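Local coordinates for protein ectoine hydroxylase (Sphingopyxis alaskensis, PDB 4MHR) that hydroxylates L-ectoine to the compatible solute 5-hydroxyectoine, using Fe(2+), 2-oxoglutarate and molecular oxygen, at residues A81-A85 with D86-T90. Residues are numbered along the deposited sequence; the frame is centred on the assembly and turned at random.
Sequences AALDA and DTIVT
Thr87 closes on the carbonyl of Asp84 with both its backbone and its side chain. Its N donates to Asp84 O at 2.9 Å, tilted about 49° out of the carbonyl plane. Its OG1 lies 2.7 Å from the same Asp84 O and also bonds to Gln106 OE1, so one hydroxyl proton has two acceptors within reach. With chi1 at 68°, OG1 sits between the backbone N and carbonyl carbon of Thr87, which brings it to the oxygen that N already holds. Thr87 is buried, and this is the tight side. A valine here would probably leave Gln106 OE1 without its hydroxyl mate and take the polar side-chain contact away from Asp84 O, the backbone N-H bond remaining.

One residue further on, Ile88 N reaches Ala85 O at 3.3 Å. These two successive i to i+3 bonds make a short 3-10 turn. It leads from the loop after helix 63-78 into strand 88-90, an outermost strand, within this chain, of the main antiparallel sheet of this cupin-fold dioxygenase, where it pairs with strand 97-101. The apolar side is thinner. Leu83 CD1 meets Ile88 CD1 at 4.1 Å, the two side chains crossing at about a right angle, and both also rest on Ile100.

The solvent side is more open. Its one firm hold between the two segments is an Asx turn: Asp84 has CG anti to its own N (chi1 -177°), and OD1 takes the N-H of Asp86 at 2.7 Å. The two carboxylates come near each other, Asp84 OD1 to Asp86 OD2 3.6 Å, with no bond between them. Their like charges probably repel, though both residues are exposed and water may screen them.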
loop_
_atom_site.group_PDB
_atom_site.type_symbol
_atom_site.label_atom_id
_atom_site.label_comp_id
_atom_site.label_asym_id
_atom_site.label_seq_id
_atom_site.Cartn_x
_atom_site.Cartn_y
_atom_site.Cartn_z
ATOM N N ALA A 81 20.275 10.670 8.823
ATOM C CA ALA A 81 20.681 12.068 9.015
ATOM C C ALA A 81 20.628 12.832 7.724
ATOM O O ALA A 81 20.384 14.041 7.729
ATOM C CB ALA A 81 22.069 12.175 9.657
ATOM N N ALA A 82 20.827 12.135 6.607
ATOM C CA ALA A 82 20.708 12.775 5.278
ATOM C C ALA A 82 19.256 13.017 4.871
ATOM O O ALA A 82 18.979 13.771 3.929
ATOM C CB ALA A 82 21.419 11.958 4.210
ATOM N N LEU A 83 18.316 12.412 5.581
ATOM C CA LEU A 83 16.913 12.491 5.146
ATOM C C LEU A 83 16.275 13.801 5.584
ATOM O O LEU A 83 16.715 14.413 6.548
ATOM C CB LEU A 83 16.115 11.306 5.730
ATOM C CG LEU A 83 16.755 9.966 5.328
ATOM C CD1 LEU A 83 16.200 8.819 6.141
ATOM C CD2 LEU A 83 16.565 9.711 3.829
ATOM N N ASP A 84 15.221 14.214 4.900
ATOM C CA ASP A 84 14.375 15.287 5.370
ATOM C C ASP A 84 13.651 14.885 6.660
ATOM O O ASP A 84 12.887 13.906 6.682
ATOM C CB ASP A 84 13.410 15.643 4.255
ATOM C CG ASP A 84 12.526 16.777 4.595
ATOM O OD1 ASP A 84 12.174 16.981 5.798
ATOM O OD2 ASP A 84 12.196 17.499 3.639
ATOM N N ALA A 85 13.857 15.661 7.736
ATOM C CA ALA A 85 13.245 15.399 9.042
ATOM C C ALA A 85 11.742 15.357 9.017
ATOM O O ALA A 85 11.135 14.677 9.858
ATOM C CB ALA A 85 13.673 16.455 10.086
ATOM N N ASP A 86 11.132 16.097 8.092
ATOM C CA ASP A 86 9.690 16.166 8.043
ATOM C C ASP A 86 9.148 14.827 7.575
ATOM O O ASP A 86 7.970 14.599 7.729
ATOM C CB ASP A 86 9.179 17.221 7.059
ATOM C CG ASP A 86 9.603 18.619 7.440
ATOM O OD1 ASP A 86 9.893 18.861 8.633
ATOM O OD2 ASP A 86 9.647 19.467 6.539
ATOM N N THR A 87 9.986 13.984 6.973
ATOM C CA THR A 87 9.467 12.695 6.426
ATOM C C THR A 87 9.499 11.543 7.471
ATOM O O THR A 87 9.049 10.413 7.201
ATOM C CB THR A 87 10.192 12.281 5.162
ATOM O OG1 THR A 87 11.554 11.915 5.441
ATOM C CG2 THR A 87 10.129 13.394 4.042
ATOM N N ILE A 88 10.012 11.829 8.672
ATOM C CA ILE A 88 10.301 10.736 9.635
ATOM C C ILE A 88 9.193 10.680 10.622
ATOM O O ILE A 88 8.797 11.741 11.140
ATOM C CB ILE A 88 11.642 10.990 10.350
ATOM C CG1 ILE A 88 12.723 11.319 9.320
ATOM C CG2 ILE A 88 11.985 9.875 11.335
ATOM C CD1 ILE A 88 13.570 10.186 8.904
ATOM N N VAL A 89 8.626 9.486 10.844
ATOM C CA VAL A 89 7.645 9.270 11.888
ATOM C C VAL A 89 8.280 8.383 12.954
ATOM O O VAL A 89 8.844 7.280 12.664
ATOM C CB VAL A 89 6.344 8.627 11.362
ATOM C CG1 VAL A 89 5.339 8.362 12.509
ATOM C CG2 VAL A 89 5.735 9.525 10.293
ATOM N N THR A 90 8.210 8.864 14.185
ATOM C CA THR A 90 8.836 8.205 15.293
ATOM C C THR A 90 7.768 7.624 16.192
ATOM O O THR A 90 6.577 8.008 16.088
ATOM C CB THR A 90 9.732 9.189 16.080
ATOM O OG1 THR A 90 8.910 10.141 16.699
ATOM C CG2 THR A 90 10.698 9.915 15.191
#